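Alpha-rhamnosidase (Dictyoglomus thermophilum, PDB 6I60) probably hydrolyses terminal non-reducing alpha-L-rhamnose residues in alpha-L-rhamnosides, as a multidomain bacterial glycoside hydrolase. Local coordinates at residues E203-G208 against E428-Y433; N237-K242 against N315-D320. All coordinates share one frame; numbering follows the deposited sequence.

Interaction 1: residues E203-G208 against E428-Y433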
ATOM      1  N   GLU A 203       7.027  16.376  14.777  1.00 48.73           N
ATOM      2  CA  GLU A 203       8.445  16.068  14.669  1.00 54.26           C
ATOM      3  C   GLU A 203       9.036  16.101  16.069  1.00 61.80           C
ATOM      4  O   GLU A 203       8.847  17.079  16.798  1.00 66.47           O
ATOM      5  CB  GLU A 203       9.171  17.056  13.749  1.00 64.64           C
ATOM      6  CG  GLU A 203       9.337  16.558  12.321  1.00 74.46           C
ATOM      7  CD  GLU A 203      10.277  17.421  11.497  1.00 73.33           C
ATOM      8  OE1 GLU A 203      10.463  18.605  11.847  1.00 68.95           O
ATOM      9  OE2 GLU A 203      10.830  16.912  10.497  1.00 76.14           O
ATOM     10  N   LEU A 204       9.737  15.036  16.446  1.00 64.18           N
ATOM     11  CA  LEU A 204      10.237  14.871  17.803  1.00 60.83           C
ATOM     12  C   LEU A 204      11.734  15.143  17.868  1.00 59.14           C
ATOM     13  O   LEU A 204      12.496  14.706  17.002  1.00 55.56           O
ATOM     14  CB  LEU A 204       9.943  13.461  18.317  1.00 59.90           C
ATOM     15  CG  LEU A 204      10.535  13.097  19.677  1.00 60.18           C
ATOM     16  CD1 LEU A 204       9.833  13.860  20.788  1.00 57.99           C
ATOM     17  CD2 LEU A 204      10.441  11.601  19.903  1.00 59.15           C
ATOM     18  N   TYR A 205      12.149  15.865  18.909  1.00 64.11           N
ATOM     19  CA  TYR A 205      13.549  16.173  19.156  1.00 64.39           C
ATOM     20  C   TYR A 205      13.875  15.907  20.617  1.00 68.47           C
ATOM     21  O   TYR A 205      13.055  16.171  21.501  1.00 70.03           O
ATOM     22  CB  TYR A 205      13.875  17.632  18.809  1.00 59.85           C
ATOM     23  CG  TYR A 205      13.793  17.945  17.334  1.00 64.66           C
ATOM     24  CD1 TYR A 205      14.892  17.765  16.505  1.00 60.44           C
ATOM     25  CD2 TYR A 205      12.618  18.424  16.770  1.00 58.76           C
ATOM     26  CE1 TYR A 205      14.823  18.049  15.155  1.00 53.70           C
ATOM     27  CE2 TYR A 205      12.540  18.711  15.422  1.00 63.32           C
ATOM     28  CZ  TYR A 205      13.645  18.523  14.619  1.00 55.68           C
ATOM     29  OH  TYR A 205      13.572  18.808  13.274  1.00 58.89           O
ATOM     30  N   ILE A 206      15.073  15.381  20.865  1.00 68.00           N
ATOM     31  CA  ILE A 206      15.557  15.130  22.220  1.00 69.17           C
ATOM     32  C   ILE A 206      17.000  15.603  22.294  1.00 71.75           C
ATOM     33  O   ILE A 206      17.868  15.064  21.598  1.00 74.24           O
ATOM     34  CB  ILE A 206      15.456  13.646  22.617  1.00 64.44           C
ATOM     35  CG1 ILE A 206      14.007  13.282  22.937  1.00 64.26           C
ATOM     36  CG2 ILE A 206      16.355  13.351  23.809  1.00 61.45           C
ATOM     37  CD1 ILE A 206      13.847  11.954  23.641  1.00 65.99           C
ATOM     38  N   ASN A 207      17.256  16.613  23.129  1.00 63.84           N
ATOM     39  CA  ASN A 207      18.593  17.177  23.315  1.00 65.91           C
ATOM     40  C   ASN A 207      19.188  17.682  22.002  1.00 70.42           C
ATOM     41  O   ASN A 207      20.408  17.682  21.820  1.00 61.03           O
ATOM     42  CB  ASN A 207      19.535  16.167  23.978  1.00 71.94           C
ATOM     43  CG  ASN A 207      19.146  15.865  25.413  1.00 70.52           C
ATOM     44  OD1 ASN A 207      18.801  16.765  26.178  1.00 73.71           O
ATOM     45  ND2 ASN A 207      19.203  14.591  25.786  1.00 67.15           N
ATOM     46  N   GLY A 208      18.331  18.107  21.073  1.00 68.87           N
ATOM     47  CA  GLY A 208      18.758  18.738  19.845  1.00 65.89           C
ATOM     48  C   GLY A 208      18.727  17.847  18.619  1.00 67.94           C
ATOM     49  O   GLY A 208      18.760  18.366  17.497  1.00 70.53           O
ATOM     50  N   GLU A 428      13.774  22.156   3.695  1.00 61.67           N
ATOM     51  CA  GLU A 428      12.824  21.180   3.190  1.00 55.99           C
ATOM     52  C   GLU A 428      11.517  21.321   3.959  1.00 57.13           C
ATOM     53  O   GLU A 428      11.534  21.536   5.179  1.00 62.51           O
ATOM     54  CB  GLU A 428      13.337  19.735   3.325  1.00 53.23           C
ATOM     55  CG  GLU A 428      14.847  19.570   3.335  1.00 56.58           C
ATOM     56  CD  GLU A 428      15.268  18.124   3.550  1.00 66.89           C
ATOM     57  OE1 GLU A 428      16.300  17.894   4.217  1.00 77.09           O
ATOM     58  OE2 GLU A 428      14.562  17.216   3.058  1.00 56.04           O
ATOM     59  N   PRO A 429      10.377  21.219   3.283  1.00 59.13           N
ATOM     60  CA  PRO A 429       9.099  21.229   4.001  1.00 54.27           C
ATOM     61  C   PRO A 429       8.933  19.972   4.842  1.00 55.94           C
ATOM     62  O   PRO A 429       9.424  18.894   4.497  1.00 54.35           O
ATOM     63  CB  PRO A 429       8.056  21.291   2.877  1.00 50.55           C
ATOM     64  CG  PRO A 429       8.813  21.722   1.658  1.00 55.35           C
ATOM     65  CD  PRO A 429      10.195  21.186   1.825  1.00 57.92           C
ATOM     66  N   ARG A 430       8.226  20.125   5.962  1.00 57.32           N
ATOM     67  CA  ARG A 430       8.038  19.042   6.916  1.00 57.77           C
ATOM     68  C   ARG A 430       6.585  18.671   7.163  1.00 57.70           C
ATOM     69  O   ARG A 430       6.331  17.588   7.704  1.00 60.78           O
ATOM     70  CB  ARG A 430       8.682  19.403   8.264  1.00 55.69           C
ATOM     71  CG  ARG A 430       8.360  20.812   8.714  1.00 65.88           C
ATOM     72  CD  ARG A 430       8.651  21.026  10.192  1.00 63.92           C
ATOM     73  NE  ARG A 430      10.077  20.963  10.511  1.00 65.04           N
ATOM     74  CZ  ARG A 430      10.995  21.823  10.074  1.00 66.14           C
ATOM     75  NH1 ARG A 430      10.659  22.832   9.281  1.00 66.45           N
ATOM     76  NH2 ARG A 430      12.262  21.670  10.434  1.00 68.05           N
ATOM     77  N   PHE A 431       5.630  19.522   6.791  1.00 58.38           N
ATOM     78  CA  PHE A 431       4.219  19.295   7.080  1.00 56.69           C
ATOM     79  C   PHE A 431       3.367  19.321   5.814  1.00 52.24           C
ATOM     80  O   PHE A 431       2.208  19.738   5.848  1.00 58.49           O
ATOM     81  CB  PHE A 431       3.707  20.322   8.090  1.00 60.94           C
ATOM     82  CG  PHE A 431       4.310  20.179   9.459  1.00 59.46           C
ATOM     83  CD1 PHE A 431       4.438  18.930  10.047  1.00 57.87           C
ATOM     84  CD2 PHE A 431       4.747  21.292  10.159  1.00 62.74           C
ATOM     85  CE1 PHE A 431       4.992  18.795  11.309  1.00 58.54           C
ATOM     86  CE2 PHE A 431       5.301  21.164  11.422  1.00 63.99           C
ATOM     87  CZ  PHE A 431       5.425  19.912  11.996  1.00 59.38           C
ATOM     88  N   THR A 432       3.929  18.873   4.695  1.00 56.45           N
ATOM     89  CA  THR A 432       3.211  18.854   3.427  1.00 51.39           C
ATOM     90  C   THR A 432       3.925  17.907   2.473  1.00 53.91           C
ATOM     91  O   THR A 432       5.033  17.435   2.745  1.00 54.07           O
ATOM     92  CB  THR A 432       3.110  20.255   2.817  1.00 51.79           C
ATOM     93  OG1 THR A 432       2.511  20.174   1.516  1.00 54.75           O
ATOM     94  CG2 THR A 432       4.490  20.875   2.690  1.00 49.46           C
ATOM     95  N   TYR A 433       3.271  17.634   1.347  1.00 47.91           N
ATOM     96  CA  TYR A 433       3.892  16.891   0.261  1.00 54.73           C
ATOM     97  C   TYR A 433       3.150  17.206  -1.029  1.00 54.36           C
ATOM     98  O   TYR A 433       1.963  17.544  -1.011  1.00 49.79           O
ATOM     99  CB  TYR A 433       3.912  15.380   0.539  1.00 48.99           C
ATOM    100  CG  TYR A 433       2.612  14.648   0.280  1.00 53.67           C
ATOM    101  CD1 TYR A 433       2.372  14.030  -0.940  1.00 53.13           C
ATOM    102  CD2 TYR A 433       1.638  14.551   1.265  1.00 53.79           C
ATOM    103  CE1 TYR A 433       1.194  13.351  -1.178  1.00 54.08           C
ATOM    104  CE2 TYR A 433       0.454  13.872   1.036  1.00 50.18           C
ATOM    105  CZ  TYR A 433       0.238  13.273  -0.188  1.00 52.06           C
ATOM    106  OH  TYR A 433      -0.934  12.595  -0.428  1.00 48.87           O
TER
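E203 and R430 meet in a salt bridge, with NE of R430 lying 2.7 Å from OE1 of E203 and the N-H pointing fairly straight at it (159°). The oxygen sits at the edge of the guanidinium, close to its plane, while the carboxylate is turned about 80° against that plane; the N-H comes to OE1 from above the carboxylate plane. CD of R430 lies 3.4 Å from OE1 of E203. The arginine chain bends at chi3 (67°) and crosses the glutamate chain at about a right angle, with NE the nitrogen nearest OE1. OH of Y205 adds a weak hydrogen bond to OE1 of E203, 3.4 Å long. The second carboxylate oxygen, OE2, is held by R210 in another salt bridge, so E203 sits between two arginines whose charges would probably favour its ionised form. OE1 of E303, on strand 302-306, accepts the backbone N-H groups of R430 and F431, which is consistent with its holding this loop in place. The bridge thus ties strand 201-206, paired with strands 209-210 and 242-250, to the loop of the concanavalin-like domain between strands 425-427 and 434-436, beside strand 302-306.

Interaction 2: residues N237-K242 against N315-D320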
ATOM      1  N   ASN A 237      20.086   8.645  23.691  1.00 75.78           N
ATOM      2  CA  ASN A 237      19.846  10.065  23.471  1.00 72.91           C
ATOM      3  C   ASN A 237      19.605  10.815  24.775  1.00 70.80           C
ATOM      4  O   ASN A 237      19.246  11.997  24.731  1.00 74.93           O
ATOM      5  CB  ASN A 237      18.643  10.277  22.539  1.00 73.88           C
ATOM      6  CG  ASN A 237      18.974  10.019  21.084  1.00 74.14           C
ATOM      7  OD1 ASN A 237      18.243   9.319  20.386  1.00 68.29           O
ATOM      8  ND2 ASN A 237      20.076  10.597  20.615  1.00 80.33           N
ATOM      9  N   ILE A 238      19.807  10.176  25.927  1.00 71.71           N
ATOM     10  CA  ILE A 238      19.324  10.718  27.192  1.00 75.66           C
ATOM     11  C   ILE A 238      20.297  11.713  27.828  1.00 78.86           C
ATOM     12  O   ILE A 238      19.857  12.650  28.503  1.00 85.35           O
ATOM     13  CB  ILE A 238      18.998   9.553  28.146  1.00 73.10           C
ATOM     14  CG1 ILE A 238      17.665   8.912  27.753  1.00 79.16           C
ATOM     15  CG2 ILE A 238      18.949  10.005  29.601  1.00 70.69           C
ATOM     16  CD1 ILE A 238      16.558   9.913  27.481  1.00 68.32           C
ATOM     17  N   ARG A 239      21.606  11.541  27.620  1.00 75.58           N
ATOM     18  CA  ARG A 239      22.622  12.413  28.210  1.00 77.43           C
ATOM     19  C   ARG A 239      22.616  12.292  29.731  1.00 81.40           C
ATOM     20  O   ARG A 239      21.928  11.430  30.288  1.00 80.95           O
ATOM     21  CB  ARG A 239      22.412  13.871  27.778  1.00 74.65           C
ATOM     22  CG  ARG A 239      23.679  14.698  27.640  1.00 79.44           C
ATOM     23  CD  ARG A 239      23.344  16.170  27.444  1.00 76.36           C
ATOM     24  NE  ARG A 239      24.495  16.943  26.985  1.00 84.05           N
ATOM     25  CZ  ARG A 239      24.970  16.919  25.743  1.00 89.53           C
ATOM     26  NH1 ARG A 239      24.394  16.158  24.820  1.00 87.24           N
ATOM     27  NH2 ARG A 239      26.024  17.657  25.422  1.00 83.35           N
ATOM     28  N   ASP A 240      23.378  13.145  30.414  1.00 85.69           N
ATOM     29  CA  ASP A 240      23.493  13.043  31.863  1.00 85.20           C
ATOM     30  C   ASP A 240      22.610  14.058  32.577  1.00 82.61           C
ATOM     31  O   ASP A 240      21.470  13.747  32.934  1.00 87.57           O
ATOM     32  CB  ASP A 240      24.949  13.219  32.300  1.00 86.84           C
ATOM     33  CG  ASP A 240      25.200  12.703  33.704  1.00 87.59           C
ATOM     34  OD1 ASP A 240      24.503  11.756  34.127  1.00 81.02           O
ATOM     35  OD2 ASP A 240      26.092  13.245  34.387  1.00 95.56           O
ATOM     36  N   GLY A 241      23.127  15.268  32.785  1.00 71.37           N
ATOM     37  CA  GLY A 241      22.465  16.263  33.611  1.00 77.11           C
ATOM     38  C   GLY A 241      21.119  16.750  33.113  1.00 72.79           C
ATOM     39  O   GLY A 241      20.113  16.043  33.222  1.00 69.44           O
ATOM     40  N   LYS A 242      21.081  17.969  32.582  1.00 69.51           N
ATOM     41  CA  LYS A 242      19.832  18.544  32.105  1.00 71.78           C
ATOM     42  C   LYS A 242      19.450  17.945  30.758  1.00 80.05           C
ATOM     43  O   LYS A 242      20.309  17.664  29.916  1.00 74.66           O
ATOM     44  CB  LYS A 242      19.950  20.064  31.992  1.00 74.13           C
ATOM     45  CG  LYS A 242      19.183  20.824  33.064  1.00 71.22           C
ATOM     46  CD  LYS A 242      18.502  22.058  32.492  1.00 77.91           C
ATOM     47  CE  LYS A 242      18.673  23.261  33.408  1.00 84.96           C
ATOM     48  NZ  LYS A 242      18.272  24.533  32.743  1.00 88.79           N
ATOM     49  N   ASN A 315      15.620  23.356  21.526  1.00 75.98           N
ATOM     50  CA  ASN A 315      15.407  21.989  21.993  1.00 75.56           C
ATOM     51  C   ASN A 315      16.682  21.361  22.544  1.00 72.59           C
ATOM     52  O   ASN A 315      17.018  20.225  22.196  1.00 74.39           O
ATOM     53  CB  ASN A 315      14.844  21.124  20.859  1.00 75.61           C
ATOM     54  CG  ASN A 315      15.640  21.256  19.571  1.00 76.08           C
ATOM     55  OD1 ASN A 315      16.730  21.830  19.555  1.00 78.50           O
ATOM     56  ND2 ASN A 315      15.097  20.720  18.483  1.00 75.57           N
ATOM     57  N   LEU A 316      17.393  22.084  23.404  1.00 74.23           N
ATOM     58  CA  LEU A 316      18.645  21.619  23.983  1.00 75.17           C
ATOM     59  C   LEU A 316      18.655  21.930  25.479  1.00 78.04           C
ATOM     60  O   LEU A 316      17.998  22.878  25.915  1.00 68.03           O
ATOM     61  CB  LEU A 316      19.865  22.258  23.299  1.00 67.79           C
ATOM     62  CG  LEU A 316      19.893  22.085  21.780  1.00 73.19           C
ATOM     63  CD1 LEU A 316      19.271  23.280  21.133  1.00 77.66           C
ATOM     64  CD2 LEU A 316      21.299  21.866  21.249  1.00 67.35           C
ATOM     65  N   PRO A 317      19.394  21.128  26.279  1.00 81.45           N
ATOM     66  CA  PRO A 317      19.275  21.214  27.747  1.00 80.85           C
ATOM     67  C   PRO A 317      19.348  22.619  28.323  1.00 80.94           C
ATOM     68  O   PRO A 317      18.361  23.120  28.872  1.00 81.44           O
ATOM     69  CB  PRO A 317      20.457  20.366  28.232  1.00 79.59           C
ATOM     70  CG  PRO A 317      20.654  19.361  27.157  1.00 78.53           C
ATOM     71  CD  PRO A 317      20.311  20.051  25.863  1.00 68.33           C
ATOM     72  N   ASP A 318      20.506  23.263  28.216  1.00 85.01           N
ATOM     73  CA  ASP A 318      20.701  24.593  28.789  1.00 88.12           C
ATOM     74  C   ASP A 318      20.061  25.622  27.865  1.00 85.43           C
ATOM     75  O   ASP A 318      20.689  26.141  26.941  1.00 93.29           O
ATOM     76  CB  ASP A 318      22.184  24.870  29.002  1.00 84.38           C
ATOM     77  CG  ASP A 318      22.799  23.957  30.044  1.00 88.07           C
ATOM     78  OD1 ASP A 318      23.634  23.105  29.674  1.00 78.97           O
ATOM     79  OD2 ASP A 318      22.441  24.088  31.234  1.00 91.37           O
ATOM     80  N   PHE A 319      18.789  25.919  28.120  1.00 73.95           N
ATOM     81  CA  PHE A 319      18.056  26.904  27.337  1.00 79.72           C
ATOM     82  C   PHE A 319      17.053  27.604  28.241  1.00 81.44           C
ATOM     83  O   PHE A 319      16.416  26.964  29.083  1.00 80.58           O
ATOM     84  CB  PHE A 319      17.337  26.258  26.145  1.00 82.22           C
ATOM     85  CG  PHE A 319      16.463  27.210  25.373  1.00 77.67           C
ATOM     86  CD1 PHE A 319      15.083  27.098  25.421  1.00 76.14           C
ATOM     87  CD2 PHE A 319      17.021  28.216  24.602  1.00 73.04           C
ATOM     88  CE1 PHE A 319      14.277  27.971  24.713  1.00 75.93           C
ATOM     89  CE2 PHE A 319      16.221  29.090  23.891  1.00 71.44           C
ATOM     90  CZ  PHE A 319      14.848  28.968  23.947  1.00 76.18           C
ATOM     91  N   ASP A 320      16.922  28.918  28.061  1.00 83.01           N
ATOM     92  CA  ASP A 320      15.984  29.711  28.846  1.00 85.23           C
ATOM     93  C   ASP A 320      14.551  29.281  28.561  1.00 84.68           C
ATOM     94  O   ASP A 320      13.873  29.873  27.714  1.00 86.39           O
ATOM     95  CB  ASP A 320      16.162  31.201  28.555  1.00 93.92           C
ATOM     96  CG  ASP A 320      15.872  32.069  29.763  1.00 87.78           C
ATOM     97  OD1 ASP A 320      16.613  31.962  30.763  1.00 71.86           O
ATOM     98  OD2 ASP A 320      14.903  32.857  29.710  1.00 93.25           O
TER
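Two surface loops of the beta-rich N-terminal rhamnosidase domain come together at P317: the segment 237-242, a loop that runs into strand 242-250 at K242, and the loop 315-320, on the way from strand 302-306 to strand 325-329. No hydrogen bond joins them, and P317 and K242 carry most of the contact between them. The proline ring packs against the backbone of K242, with CB of P317 3.2 Å from the carbonyl O of K242. The backbones come close here, the CA atoms of K242 and P317 lying 5.1 Å apart, and CB of K242 touches CB of P317 at 3.8 Å. CG of P317, which also lies near O of K242, is met by CD of R239, 4.2 Å away, the arginine chain crossing the ring at about a right angle; that chain is extended from CG to NE, which leads the guanidinium away from the ring. P317 also rests on N207, whose ND2 is hydrogen-bonded to O of N237, so the same asparagine touches both segments. Further out, the lysine chain bends at chi2 (-140°) and chi3 and passes alongside the backbone of P317, CD of K242 lying 3.8 Å from O of P317. Its ammonium then ends near D318 as a loose pairing of opposite charges: NZ of K242 to OD2 of D318 is 4.5 Å.

Interaction 1 is partly buried and polar, a salt bridge that joins the N-terminal rhamnosidase domain to the concanavalin-like one; interaction 2 lies at the surface, farther from the chain's centre, and joins two loops of the former through proline packing and a loose charge pair. Their centres are about 19 Å apart, yet segment 203-208 also touches both segments of interaction 2. N207 is the residue they share, and beside it I206 packs against N237 while Y205 packs against N315. Strand 242-250 is shared as well: it pairs with the strand bearing E203 and starts at K242. Charge is closely paired at the more sheltered site and only loosely matched at the exposed one.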